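Local coordinates for protein Trypsin/chymotrypsin inhibitor (Alocasia macrorrhizos, PDB 5YCZ) that inhibits the serine proteases trypsin and alpha-chymotrypsin as a homodimeric plant inhibitor of the leguminous Kunitz type, at residues 37-42 / 81-86; 59-64 / 73-78; 132-137 / 152-157. All coordinates share one frame; numbering follows the deposited sequence.

Contact 1: residues 37-42 / 81-86; sequences GSCPLN and PTRCPQ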
# COMPACT_ATOMS: atom_id res chain seq x y z
N GLY A 37 13.09 12.19 9.75
CA GLY A 37 12.74 13.22 8.81
C GLY A 37 13.38 13.07 7.45
O GLY A 37 13.35 14.02 6.66
N SER A 38 13.94 11.92 7.14
CA SER A 38 14.52 11.69 5.82
C SER A 38 13.46 11.05 4.94
O SER A 38 12.71 10.18 5.40
CB SER A 38 15.76 10.80 5.93
OG SER A 38 16.65 11.01 4.84
N CYS A 39 13.39 11.47 3.68
CA CYS A 39 12.54 10.78 2.72
C CYS A 39 13.31 10.61 1.43
O CYS A 39 14.11 11.48 1.08
CB CYS A 39 11.22 11.53 2.44
SG CYS A 39 9.96 11.43 3.78
N PRO A 40 13.11 9.49 0.70
CA PRO A 40 12.14 8.43 0.98
C PRO A 40 12.68 7.37 1.92
O PRO A 40 13.89 7.34 2.17
CB PRO A 40 11.85 7.82 -0.40
CG PRO A 40 12.87 8.40 -1.34
CD PRO A 40 13.87 9.18 -0.52
N LEU A 41 11.80 6.53 2.46
CA LEU A 41 12.22 5.35 3.19
C LEU A 41 12.84 4.35 2.22
O LEU A 41 12.47 4.28 1.04
CB LEU A 41 11.03 4.71 3.91
CG LEU A 41 10.09 5.69 4.61
CD1 LEU A 41 9.04 4.92 5.34
CD2 LEU A 41 10.87 6.56 5.58
N ASN A 42 13.80 3.58 2.73
CA ASN A 42 14.39 2.44 2.04
C ASN A 42 13.92 1.14 2.67
O ASN A 42 13.52 1.10 3.84
CB ASN A 42 15.92 2.50 2.06
CG ASN A 42 16.46 3.77 1.51
OD1 ASN A 42 16.06 4.22 0.44
ND2 ASN A 42 17.38 4.38 2.24
N PRO A 81 0.31 2.93 5.30
CA PRO A 81 0.72 4.32 5.18
C PRO A 81 2.06 4.48 5.85
O PRO A 81 2.55 3.62 6.60
CB PRO A 81 -0.39 5.11 5.90
CG PRO A 81 -1.49 4.15 6.08
CD PRO A 81 -0.83 2.80 6.22
N THR A 82 2.62 5.65 5.60
CA THR A 82 4.02 5.91 5.82
C THR A 82 4.14 7.39 6.09
O THR A 82 3.26 8.17 5.72
CB THR A 82 4.78 5.45 4.58
OG1 THR A 82 4.97 4.03 4.63
CG2 THR A 82 6.08 6.16 4.39
N ARG A 83 5.21 7.77 6.77
CA ARG A 83 5.50 9.17 7.01
C ARG A 83 6.01 9.92 5.78
O ARG A 83 6.20 11.14 5.85
CB ARG A 83 6.52 9.30 8.15
CG ARG A 83 7.92 8.80 7.82
CD ARG A 83 8.90 9.39 8.82
NE ARG A 83 10.16 8.66 8.93
CZ ARG A 83 11.25 8.97 8.26
NH1 ARG A 83 11.22 10.00 7.42
NH2 ARG A 83 12.37 8.26 8.43
N CYS A 84 6.27 9.23 4.68
CA CYS A 84 6.77 9.82 3.45
C CYS A 84 5.72 9.69 2.36
O CYS A 84 4.89 8.78 2.38
CB CYS A 84 8.07 9.15 2.99
SG CYS A 84 9.51 9.43 4.08
N PRO A 85 5.72 10.61 1.39
CA PRO A 85 4.64 10.66 0.41
C PRO A 85 4.82 9.74 -0.79
O PRO A 85 3.85 9.58 -1.56
CB PRO A 85 4.71 12.12 -0.04
CG PRO A 85 6.19 12.40 -0.01
CD PRO A 85 6.64 11.75 1.26
N GLN A 86 6.02 9.19 -0.97
CA GLN A 86 6.30 8.25 -2.05
C GLN A 86 5.54 6.96 -1.83
O GLN A 86 5.26 6.56 -0.69
CB GLN A 86 7.80 7.95 -2.13
CG GLN A 86 8.67 9.16 -2.38
CD GLN A 86 9.05 9.89 -1.11
OE1 GLN A 86 9.01 9.33 -0.00
NE2 GLN A 86 9.43 11.15 -1.24

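Contact 2: residues 59-64 / 73-78; sequences FPENAD and TLYIMF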
# COMPACT_ATOMS: atom_id res chain seq x y z
N PHE A 59 2.37 -8.46 -6.44
CA PHE A 59 1.49 -8.15 -7.55
C PHE A 59 2.16 -8.62 -8.84
O PHE A 59 2.99 -7.90 -9.40
CB PHE A 59 1.18 -6.65 -7.60
CG PHE A 59 0.47 -6.17 -6.38
CD1 PHE A 59 1.19 -5.80 -5.25
CD2 PHE A 59 -0.92 -6.12 -6.34
CE1 PHE A 59 0.52 -5.37 -4.09
CE2 PHE A 59 -1.60 -5.70 -5.21
CZ PHE A 59 -0.88 -5.31 -4.08
N PRO A 60 1.83 -9.82 -9.31
CA PRO A 60 2.44 -10.31 -10.55
C PRO A 60 2.13 -9.35 -11.68
O PRO A 60 1.02 -8.85 -11.80
CB PRO A 60 1.77 -11.67 -10.76
CG PRO A 60 1.18 -12.01 -9.45
CD PRO A 60 0.79 -10.74 -8.82
N GLU A 61 3.14 -9.09 -12.51
CA GLU A 61 2.91 -8.20 -13.64
C GLU A 61 1.90 -8.78 -14.62
O GLU A 61 1.28 -8.02 -15.37
CB GLU A 61 4.22 -7.91 -14.37
CG GLU A 61 5.02 -6.77 -13.78
CD GLU A 61 5.95 -6.12 -14.80
OE1 GLU A 61 5.75 -4.92 -15.09
OE2 GLU A 61 6.87 -6.80 -15.30
N ASN A 62 1.72 -10.10 -14.62
CA ASN A 62 0.74 -10.77 -15.47
C ASN A 62 -0.60 -10.78 -14.75
O ASN A 62 -0.72 -11.36 -13.67
CB ASN A 62 1.17 -12.20 -15.80
CG ASN A 62 0.40 -12.79 -16.98
OD1 ASN A 62 -0.82 -12.66 -17.07
ND2 ASN A 62 1.13 -13.41 -17.91
N ALA A 63 -1.62 -10.19 -15.38
CA ALA A 63 -2.86 -9.87 -14.67
C ALA A 63 -3.72 -11.10 -14.37
O ALA A 63 -4.52 -11.07 -13.42
CB ALA A 63 -3.66 -8.85 -15.48
N ASP A 64 -3.58 -12.18 -15.14
CA ASP A 64 -4.39 -13.39 -14.93
C ASP A 64 -3.77 -14.33 -13.92
O ASP A 64 -4.45 -15.23 -13.42
CB ASP A 64 -4.58 -14.13 -16.25
CG ASP A 64 -4.87 -13.18 -17.40
OD1 ASP A 64 -5.69 -12.26 -17.23
OD2 ASP A 64 -4.22 -13.31 -18.45
N THR A 73 7.98 -11.84 -13.28
CA THR A 73 8.17 -10.53 -12.65
C THR A 73 6.92 -10.09 -11.91
O THR A 73 5.79 -10.42 -12.29
CB THR A 73 8.60 -9.45 -13.66
OG1 THR A 73 7.72 -9.42 -14.79
CG2 THR A 73 10.02 -9.65 -14.14
N LEU A 74 7.13 -9.33 -10.83
CA LEU A 74 6.05 -8.80 -10.02
C LEU A 74 6.49 -7.49 -9.38
O LEU A 74 7.67 -7.12 -9.42
CB LEU A 74 5.66 -9.78 -8.93
CG LEU A 74 6.87 -10.32 -8.20
CD1 LEU A 74 7.32 -9.37 -7.11
CD2 LEU A 74 6.54 -11.67 -7.58
N TYR A 75 5.54 -6.85 -8.73
CA TYR A 75 5.80 -5.70 -7.87
C TYR A 75 5.64 -6.10 -6.42
O TYR A 75 4.91 -7.03 -6.08
CB TYR A 75 4.85 -4.56 -8.17
CG TYR A 75 4.75 -4.27 -9.62
CD1 TYR A 75 5.86 -3.86 -10.33
CD2 TYR A 75 3.54 -4.43 -10.30
CE1 TYR A 75 5.78 -3.60 -11.68
CE2 TYR A 75 3.45 -4.17 -11.64
CZ TYR A 75 4.57 -3.75 -12.33
OH TYR A 75 4.51 -3.48 -13.68
N ILE A 76 6.32 -5.35 -5.56
CA ILE A 76 6.31 -5.60 -4.13
C ILE A 76 6.02 -4.28 -3.43
O ILE A 76 6.52 -3.23 -3.84
CB ILE A 76 7.65 -6.18 -3.63
CG1 ILE A 76 8.10 -7.35 -4.50
CG2 ILE A 76 7.55 -6.61 -2.16
CD1 ILE A 76 9.53 -7.82 -4.22
N MET A 77 5.24 -4.34 -2.35
CA MET A 77 5.01 -3.16 -1.55
C MET A 77 4.71 -3.53 -0.11
O MET A 77 4.40 -4.68 0.20
CB MET A 77 3.88 -2.31 -2.15
CG MET A 77 2.52 -2.99 -2.30
SD MET A 77 1.14 -1.81 -2.14
CE MET A 77 1.55 -0.64 -3.42
N PHE A 78 4.89 -2.55 0.77
CA PHE A 78 4.35 -2.61 2.11
C PHE A 78 3.00 -1.91 2.07
O PHE A 78 2.96 -0.67 1.97
CB PHE A 78 5.27 -1.92 3.11
CG PHE A 78 6.61 -2.58 3.30
CD1 PHE A 78 6.81 -3.51 4.31
CD2 PHE A 78 7.69 -2.24 2.49
CE1 PHE A 78 8.06 -4.10 4.51
CE2 PHE A 78 8.94 -2.82 2.68
CZ PHE A 78 9.12 -3.76 3.70

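Contact 3: residues 132-137 / 152-157; sequences QIEVCP and LGTLGL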
# COMPACT_ATOMS: atom_id res chain seq x y z
N GLN A 132 14.63 -16.43 -2.77
CA GLN A 132 15.34 -15.17 -2.84
C GLN A 132 14.56 -14.23 -3.75
O GLN A 132 13.63 -14.65 -4.47
CB GLN A 132 16.76 -15.35 -3.37
CG GLN A 132 17.47 -16.56 -2.85
CD GLN A 132 18.47 -17.06 -3.86
OE1 GLN A 132 18.29 -16.85 -5.07
NE2 GLN A 132 19.53 -17.72 -3.39
N ILE A 133 14.93 -12.95 -3.73
CA ILE A 133 14.36 -11.94 -4.61
C ILE A 133 15.42 -11.50 -5.60
O ILE A 133 16.57 -11.25 -5.22
CB ILE A 133 13.83 -10.74 -3.83
CG1 ILE A 133 12.82 -11.26 -2.80
CG2 ILE A 133 13.24 -9.71 -4.79
CD1 ILE A 133 11.86 -10.21 -2.33
N GLU A 134 15.05 -11.42 -6.86
CA GLU A 134 15.94 -10.95 -7.89
C GLU A 134 15.42 -9.63 -8.40
O GLU A 134 14.20 -9.41 -8.44
CB GLU A 134 16.05 -11.95 -9.02
CG GLU A 134 16.86 -13.17 -8.62
CD GLU A 134 17.60 -13.76 -9.79
OE1 GLU A 134 18.68 -13.22 -10.14
OE2 GLU A 134 17.07 -14.74 -10.37
N VAL A 135 16.34 -8.75 -8.78
CA VAL A 135 16.03 -7.50 -9.47
C VAL A 135 16.02 -7.78 -10.97
O VAL A 135 17.06 -8.07 -11.56
CB VAL A 135 17.06 -6.43 -9.12
CG1 VAL A 135 16.61 -5.07 -9.61
CG2 VAL A 135 17.33 -6.44 -7.63
N CYS A 136 14.85 -7.71 -11.61
CA CYS A 136 14.74 -8.11 -13.02
C CYS A 136 14.06 -7.02 -13.85
O CYS A 136 12.85 -7.08 -14.10
CB CYS A 136 13.98 -9.43 -13.18
SG CYS A 136 14.82 -10.87 -12.46
N PRO A 137 14.82 -6.04 -14.31
CA PRO A 137 14.20 -4.91 -15.03
C PRO A 137 13.35 -5.31 -16.21
O PRO A 137 12.47 -4.54 -16.61
CB PRO A 137 15.42 -4.09 -15.46
CG PRO A 137 16.41 -4.35 -14.41
CD PRO A 137 16.23 -5.79 -14.00
N LEU A 152 19.45 -7.88 -12.85
CA LEU A 152 20.62 -7.29 -12.24
C LEU A 152 21.26 -8.24 -11.25
O LEU A 152 22.48 -8.21 -11.07
CB LEU A 152 20.27 -5.98 -11.54
CG LEU A 152 19.60 -4.90 -12.39
CD1 LEU A 152 19.49 -3.60 -11.60
CD2 LEU A 152 20.36 -4.68 -13.71
N GLY A 153 20.45 -9.09 -10.60
CA GLY A 153 20.97 -10.06 -9.66
C GLY A 153 20.12 -10.14 -8.41
O GLY A 153 19.00 -9.64 -8.35
N THR A 154 20.68 -10.78 -7.39
CA THR A 154 19.93 -11.21 -6.21
C THR A 154 20.15 -10.25 -5.05
O THR A 154 21.26 -9.71 -4.87
CB THR A 154 20.34 -12.64 -5.84
OG1 THR A 154 20.43 -13.44 -7.03
CG2 THR A 154 19.31 -13.28 -4.93
N LEU A 155 19.10 -10.03 -4.27
CA LEU A 155 19.17 -9.15 -3.11
C LEU A 155 19.86 -9.85 -1.95
O LEU A 155 19.52 -10.99 -1.61
CB LEU A 155 17.78 -8.70 -2.67
CG LEU A 155 17.04 -7.80 -3.66
CD1 LEU A 155 15.73 -7.31 -3.10
CD2 LEU A 155 17.91 -6.62 -4.10
N GLY A 156 20.84 -9.17 -1.35
CA GLY A 156 21.46 -9.66 -0.14
C GLY A 156 21.41 -8.57 0.91
O GLY A 156 21.12 -7.42 0.61
N LEU A 157 21.68 -8.96 2.15
CA LEU A 157 21.74 -7.97 3.21
C LEU A 157 23.00 -7.13 3.08
O LEU A 157 24.09 -7.65 2.81
CB LEU A 157 21.70 -8.65 4.58
CG LEU A 157 20.48 -9.52 4.86
CD1 LEU A 157 20.59 -10.15 6.23
CD2 LEU A 157 19.20 -8.71 4.71
O HOH W 1 17.18 -12.42 -1.72

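Contact 1: residues 37-42 / 81-86
The guanidinium of R83 is sandwiched between parts of 37-42: L41 CD2 sits over the centre of one face, 3.6 Å from R83 CZ, and the backbone N of G37 lies above the opposite face, offset toward the rim. At its edge is the carbonyl of S38, whose O accepts a hydrogen bond from R83 NH1 at 2.5 Å, bent at 142° and tilted somewhat from the guanidinium plane. Beside this group runs the C39–C84 disulfide, which in this Kunitz-type beta-trefoil staples the loop between strands 30-33 and 42-45 to the loop that follows strand 74-77. The disulfide and the R83–S38 bond thus join two loop regions. The C-S-S-C torsion of -93° is close to the relaxed value. C84 SG also meets L41 CD2 at 3.5 Å, so that one methyl fills the corner between disulfide and guanidinium. The other branch of L41 goes elsewhere: CD1 reaches T82 CG2, tip to tip. R83 NH2 has a weak hydrogen bond to P35 O, giving the cationic group a second backbone carbonyl. T82 and P85 also make backbone hydrogen bonds to the second subunit. Past the disulfide, P40 follows a cis peptide bond; the side chain of Q86 crosses that of P40 at about a right angle, and Q86 OE1 lies 3.2 Å from P40 CB.

Contact 2: residues 59-64 / 73-78
E61 leans over the partner segment 73-78, and its side chain can be followed outward atom by atom. CB lies 3.6 Å from the carbonyl O of T73, the same O that accepts a nearly straight bond (172°) from E61 N. CG rests against the phenol end of Y75, 3.4 Å from Y75 CZ; it is anti to its own carbonyl carbon (chi1 -85°), and the chain is extended beyond it. The carboxylate then splits its two oxygens. OE1 accepts from Y75 OH, with the carboxylate turned 74° from the ring plane; the modelled 2.4 Å between E61 OE1 and Y75 OH is shorter than a normal hydrogen bond, so its exact length is doubtful. OE2 accepts from T73 OG1, although the position of OE2 is less certain. Neither hydroxyl is confined to the glutamate: Y75 OH is also hydrogen-bonded to S106 N, and T73 OG1 to T140 N. R115 NE forms a salt bridge with OE1, which probably helps this buried carboxylate keep its negative charge.

In the backbone, strands 55-60 and 74-77 pair antiparallel at one edge of a four-stranded sheet of the beta-trefoil. F59 and Y75 form the hydrogen-bonded pair, with Y75 N giving to F59 O at 2.8 Å and F59 N giving to Y75 O. P60 and L74 are the next, non-hydrogen-bonded pair.

F59 lies only two residues beyond A57 of the predicted reactive bond. Its ring edge faces Y75 O, while CE1 touches M77 CG at 3.6 Å and the sulfur makes an oblique Met-aromatic contact, with SD 5.2 Å from the ring centroid. P81 of the second subunit packs on F59 and Y75, and E80 of that subunit on M77.

Contact 3: residues 132-137 / 152-157
I133, V135, L152, G153 and L155 are joined by backbone hydrogen bonds. L155 N gives to I133 O at 3.0 Å and V135 N to G153 O at 2.8 Å, both almost straight and nearly in line with the acceptor C=O. Past the strand end, L152 N reaches V135 O through a more bent bond of 138°. These unite strands 131-135 and 153-159 as antiparallel neighbours inside a six-stranded sheet of the beta-trefoil. V135 and G153 form the hydrogen-bonded pair, E134 and T154 the non-hydrogen-bonded one. The short strand pieces 132-135 and 153-157 run 126° apart, well short of a straight antiparallel alignment, and where they diverge a water takes over, accepting from I133 N and donating to L155 O.

Apolar contacts collect around V135. Its CG1, anti to the backbone N (chi1 -169°), meets L152 CD1 at 3.8 Å, while CG2 touches L155 CD2 at 3.6 Å, the V135 and L155 side chains crossing at about a right angle. The other methyl of L155, CD1, lies against I133 CG2, and the ring of P137 packs through CG on L152 CG. F92 touches V135 and L152 from another strand.

The face bearing E134 and T154 is more polar. T154 CG2 turns to Q132 CB at 3.6 Å, and E134 OE1 is 3.6 Å from T154 OG1. The backbone angles of G153 leave no room for a beta carbon beside the carbonyl O of L152.

The register therefore rests on backbone bonds, while the side chains of I133, V135, L152 and L155 meet through methyls rather than polar bonds; C136 is disulfide-bonded to C151, the residue just before 152-157, which ties the chain covalently where the strand pairing ends.

From the N terminus, the chain passes through 37-42, the first half of contact 1, before it enters strand 55-60. Contact 2 closes the short loop between 59-64 and 73-78, and only afterwards does the chain return at 81-86 to complete contact 1. Contact 2 is therefore nested inside the larger loop that contact 1 closes, their centres 22 Å apart. Contact 3 follows in series, closing the loop between strands 131-135 and 153-159. It abuts contact 2, where I76 CD1 packs on I133 CD1 and links the four-stranded sheet to the six-stranded one. Contacts 1 and 2 both touch the second subunit; contact 3 does not.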